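Local coordinates for TetR family transcriptional regulator (Clostridium perfringens, PDB 6AZH), which probably binds DNA as a dimeric TetR-family repressor or activator of transcription, and is thought to regulate genes of fatty acid metabolism, at residues M89-E92 against L93-E96; N173-K176 against V177-E180. All coordinates share one frame; numbering follows the deposited sequence.

Contact 1 (M89-E92 against L93-E96); sequences MQFE and LLYE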
loop_
_atom_site.group_PDB
_atom_site.type_symbol
_atom_site.label_atom_id
_atom_site.label_comp_id
_atom_site.label_asym_id
_atom_site.label_seq_id
_atom_site.Cartn_x
_atom_site.Cartn_y
_atom_site.Cartn_z
HETATM N N MSE A 89 3.369 -11.206 -14.375
HETATM C CA MSE A 89 4.190 -11.896 -13.379
HETATM C C MSE A 89 3.876 -11.403 -11.952
HETATM O O MSE A 89 3.717 -12.221 -11.038
HETATM C CB MSE A 89 5.680 -11.705 -13.701
HETATM C CG MSE A 89 6.670 -12.358 -12.717
HETATM SE SE MSE A 89 6.993 -11.269 -11.093
HETATM C CE MSE A 89 8.305 -10.010 -11.817
ATOM N N GLN A 90 3.778 -10.080 -11.769
ATOM C CA GLN A 90 3.633 -9.529 -10.415
ATOM C C GLN A 90 2.285 -9.878 -9.812
ATOM O O GLN A 90 2.198 -10.220 -8.627
ATOM C CB GLN A 90 3.802 -8.006 -10.421
ATOM C CG GLN A 90 5.204 -7.521 -10.662
ATOM C CD GLN A 90 5.382 -6.037 -10.354
ATOM O OE1 GLN A 90 6.460 -5.614 -9.949
ATOM N NE2 GLN A 90 4.326 -5.251 -10.538
ATOM N N PHE A 91 1.216 -9.780 -10.607
ATOM C CA PHE A 91 -0.106 -10.069 -10.072
ATOM C C PHE A 91 -0.285 -11.557 -9.819
ATOM O O PHE A 91 -0.916 -11.946 -8.827
ATOM C CB PHE A 91 -1.184 -9.542 -11.014
ATOM C CG PHE A 91 -1.360 -8.047 -10.950
ATOM C CD1 PHE A 91 -1.701 -7.433 -9.756
ATOM C CD2 PHE A 91 -1.190 -7.263 -12.083
ATOM C CE1 PHE A 91 -1.866 -6.066 -9.683
ATOM C CE2 PHE A 91 -1.355 -5.892 -12.027
ATOM C CZ PHE A 91 -1.695 -5.290 -10.824
ATOM N N GLU A 92 0.300 -12.407 -10.678
ATOM C CA GLU A 92 0.268 -13.840 -10.405
ATOM C C GLU A 92 1.042 -14.158 -9.132
ATOM O O GLU A 92 0.554 -14.902 -8.270
ATOM C CB GLU A 92 0.812 -14.636 -11.603
ATOM C CG GLU A 92 -0.178 -14.705 -12.761
ATOM C CD GLU A 92 0.385 -15.365 -14.004
ATOM O OE1 GLU A 92 1.564 -15.770 -13.990
ATOM O OE2 GLU A 92 -0.358 -15.464 -15.008
ATOM N N LEU A 93 2.224 -13.552 -8.969
ATOM C CA LEU A 93 3.018 -13.783 -7.762
ATOM C C LEU A 93 2.299 -13.266 -6.528
ATOM O O LEU A 93 2.266 -13.940 -5.492
ATOM C CB LEU A 93 4.391 -13.122 -7.887
ATOM C CG LEU A 93 5.558 -13.815 -7.186
ATOM C CD1 LEU A 93 5.530 -15.325 -7.455
ATOM C CD2 LEU A 93 6.894 -13.209 -7.619
ATOM N N LEU A 94 1.710 -12.068 -6.626
ATOM C CA LEU A 94 0.913 -11.529 -5.528
ATOM C C LEU A 94 -0.218 -12.477 -5.152
ATOM O O LEU A 94 -0.433 -12.765 -3.974
ATOM C CB LEU A 94 0.348 -10.165 -5.920
ATOM C CG LEU A 94 -0.677 -9.578 -4.971
ATOM C CD1 LEU A 94 -0.021 -9.357 -3.634
ATOM C CD2 LEU A 94 -1.198 -8.267 -5.545
ATOM N N TYR A 95 -0.957 -12.965 -6.149
ATOM C CA TYR A 95 -2.102 -13.823 -5.875
ATOM C C TYR A 95 -1.679 -15.143 -5.248
ATOM O O TYR A 95 -2.415 -15.714 -4.429
ATOM C CB TYR A 95 -2.886 -14.078 -7.162
ATOM C CG TYR A 95 -4.267 -14.632 -6.895
ATOM C CD1 TYR A 95 -5.165 -13.931 -6.103
ATOM C CD2 TYR A 95 -4.665 -15.860 -7.415
ATOM C CE1 TYR A 95 -6.426 -14.427 -5.843
ATOM C CE2 TYR A 95 -5.930 -16.365 -7.164
ATOM C CZ TYR A 95 -6.803 -15.640 -6.375
ATOM O OH TYR A 95 -8.064 -16.119 -6.107
ATOM N N GLU A 96 -0.503 -15.641 -5.610
ATOM C CA GLU A 96 -0.008 -16.894 -5.053
ATOM C C GLU A 96 0.623 -16.737 -3.677
ATOM O O GLU A 96 0.940 -17.750 -3.042
ATOM C CB GLU A 96 1.011 -17.513 -6.009
ATOM C CG GLU A 96 0.378 -18.129 -7.246
ATOM C CD GLU A 96 -0.669 -19.172 -6.891
ATOM O OE1 GLU A 96 -1.810 -19.065 -7.394
ATOM O OE2 GLU A 96 -0.350 -20.096 -6.103
HETATM O O HOH W 1 -1.648 -16.946 -9.710
#

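Contact 2 (N173-K176 against V177-E180); sequences NVNK and VIDE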
loop_
_atom_site.group_PDB
_atom_site.type_symbol
_atom_site.label_atom_id
_atom_site.label_comp_id
_atom_site.label_asym_id
_atom_site.label_seq_id
_atom_site.Cartn_x
_atom_site.Cartn_y
_atom_site.Cartn_z
ATOM N N ASN A 173 -10.576 -11.821 -9.481
ATOM C CA ASN A 173 -10.223 -12.606 -10.665
ATOM C C ASN A 173 -8.894 -12.082 -11.185
ATOM O O ASN A 173 -8.845 -10.998 -11.774
ATOM C CB ASN A 173 -11.310 -12.506 -11.737
ATOM C CG ASN A 173 -11.019 -13.373 -12.966
ATOM O OD1 ASN A 173 -9.870 -13.548 -13.373
ATOM N ND2 ASN A 173 -12.075 -13.911 -13.563
ATOM N N VAL A 174 -7.829 -12.862 -10.993
ATOM C CA VAL A 174 -6.484 -12.350 -11.247
ATOM C C VAL A 174 -6.279 -12.046 -12.728
ATOM O O VAL A 174 -5.602 -11.073 -13.082
ATOM C CB VAL A 174 -5.427 -13.334 -10.713
ATOM C CG1 VAL A 174 -5.425 -14.618 -11.521
ATOM C CG2 VAL A 174 -4.049 -12.679 -10.726
ATOM N N ASN A 175 -6.858 -12.855 -13.617
ATOM C CA ASN A 175 -6.620 -12.638 -15.043
ATOM C C ASN A 175 -7.334 -11.391 -15.535
ATOM O O ASN A 175 -6.801 -10.654 -16.371
ATOM C CB ASN A 175 -7.051 -13.861 -15.849
ATOM C CG ASN A 175 -6.095 -15.014 -15.690
ATOM O OD1 ASN A 175 -4.879 -14.834 -15.740
ATOM N ND2 ASN A 175 -6.635 -16.207 -15.479
ATOM N N LYS A 176 -8.538 -11.137 -15.024
ATOM C CA LYS A 176 -9.241 -9.909 -15.378
ATOM C C LYS A 176 -8.513 -8.689 -14.836
ATOM O O LYS A 176 -8.469 -7.644 -15.493
ATOM C CB LYS A 176 -10.678 -9.950 -14.856
ATOM C CG LYS A 176 -11.592 -10.845 -15.674
ATOM C CD LYS A 176 -13.017 -10.854 -15.137
ATOM C CE LYS A 176 -13.927 -11.760 -15.977
ATOM N NZ LYS A 176 -15.132 -12.180 -15.201
ATOM N N VAL A 177 -7.930 -8.805 -13.641
ATOM C CA VAL A 177 -7.218 -7.672 -13.058
ATOM C C VAL A 177 -5.959 -7.367 -13.848
ATOM O O VAL A 177 -5.651 -6.199 -14.110
ATOM C CB VAL A 177 -6.899 -7.942 -11.577
ATOM C CG1 VAL A 177 -5.951 -6.893 -11.065
ATOM C CG2 VAL A 177 -8.186 -7.941 -10.764
ATOM N N ILE A 178 -5.211 -8.404 -14.242
ATOM C CA ILE A 178 -4.038 -8.192 -15.086
ATOM C C ILE A 178 -4.427 -7.447 -16.352
ATOM O O ILE A 178 -3.794 -6.457 -16.729
ATOM C CB ILE A 178 -3.359 -9.532 -15.417
ATOM C CG1 ILE A 178 -2.679 -10.106 -14.186
ATOM C CG2 ILE A 178 -2.306 -9.358 -16.501
ATOM C CD1 ILE A 178 -2.286 -11.578 -14.347
ATOM N N ASP A 179 -5.479 -7.910 -17.029
ATOM C CA ASP A 179 -5.861 -7.286 -18.292
ATOM C C ASP A 179 -6.279 -5.836 -18.091
ATOM O O ASP A 179 -5.896 -4.963 -18.883
ATOM C CB ASP A 179 -6.984 -8.081 -18.957
ATOM C CG ASP A 179 -6.499 -9.402 -19.534
ATOM O OD1 ASP A 179 -5.268 -9.603 -19.637
ATOM O OD2 ASP A 179 -7.354 -10.243 -19.876
ATOM N N GLU A 180 -7.061 -5.560 -17.040
ATOM C CA GLU A 180 -7.559 -4.203 -16.823
ATOM C C GLU A 180 -6.429 -3.263 -16.436
ATOM O O GLU A 180 -6.343 -2.142 -16.945
ATOM C CB GLU A 180 -8.644 -4.181 -15.733
ATOM C CG GLU A 180 -9.979 -4.796 -16.120
ATOM C CD GLU A 180 -11.117 -3.780 -16.213
ATOM O OE1 GLU A 180 -10.865 -2.560 -16.088
ATOM O OE2 GLU A 180 -12.277 -4.214 -16.414
#

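Contact 1 (M89-E92 against L93-E96)
The selenium of Met89, a selenomethionine, lies 4.0 Å from CD2 of Leu93, the two side chains running alongside each other in the same direction one helical turn apart. With CG anti to the backbone N (chi1 179°), the bend at chi2 carries the selenium forward along the helix to the leucine, chi3 setting only the terminal CE; both side chains pack on helix 50-74, Leu93 on Trp65. On another side of the turn, CD2 of Leu94 sits at the edge of the Phe91 ring, 4.3 Å from CD1, and both residues touch helix 147-165. Buried Gln90 reaches the hydroxyl of Tyr125 through OE1.

These residues belong to helix 79-96, within the tetracycline-repressor-like C-terminal domain, which in TetR relatives typically binds the effector, and four successive i to i+4 backbone bonds carry the turn, from Leu93 N to Met89 O through Glu96 N to Glu92 O. The bond of Leu94 N to Gln90 O measures 2.8 Å, and that of Glu96 N to Glu92 O is the least straight, at 147°.

Toward Glu96 and the carbonyl of Glu92 the packing gives way to water. One water donates to Glu96 OE1 at 3.1 Å and, weakly, to Glu92 O; it lies in the plane of the Tyr95 ring, at its edge. The extended Glu92 side chain touches Ile178 and runs back toward the preceding turn, where OE2 salt-bridges Lys88.

Contact 2 (N173-K176 against V177-E180)
An asparagine N-cap opens helix 174-187, and its backbone carbonyl also begins the contact between the first and second turns: Asn173 O accepts from Val177 N at 3.0 Å. The side chain of the same residue turns back over the start of the helix. Its CG stands opposite the backbone N (chi1 -177°), which brings Asn173 OD1 to Lys176 N at 3.2 Å, in a nearly straight bond of 167°. The donor nevertheless stands above the plane of the side-chain amide rather than on a lone pair. A weak, bent bond from Asn175 N reaches Asn173 OD1 at 3.1 Å, so OD1 serves two amides of the first turn that have no earlier helical carbonyl to pair with.

Beyond the cap the regular i to i+4 ladder continues from Ile178 N to Val174 O and on to Glu180 N with Lys176 O. On the face turned to helix 79-96 of the TetR C-terminal domain, Val174 and Ile178 run alongside each other one turn apart, and CG2 of the valine is 4.2 Å from CD1 of the isoleucine. Ile178 CG1 also rests 3.3 Å from Val174 O, having been set opposite its own carbonyl carbon (chi1 -71°).

Val177 lies on another face: its CG2 packs 3.3 Å from Asn173 O, and the side chain meets Leu149 of the second subunit. Glu180 heads for the same interface. Its CG passes 3.3 Å from Lys176 O before the chain bends at chi2, and OE1 accepts from Asp146 N of the second subunit. By contrast, Asn175, Lys176 and Asp179 lie on the exposed side of the helix.

In the fold
Contact 1 comes first along the chain, in the later part of helix 79-96; contact 2 follows at the start of helix 174-187, after three intervening helices. Their centres are about 11 Å apart and the two helices touch directly: Phe91 CB packs 3.6 Å from Ile178 CG1, and Val174 CG2 lies 4.0 Å from Tyr95 CB. Contact 1 is the more central, about 9 Å from the centre of the chain to its own centre, against about 17 Å for contact 2. The final helix thus packs by one face on helix 79-96 while another reaches the second subunit, linking the interior of the helical bundle to the dimer interface.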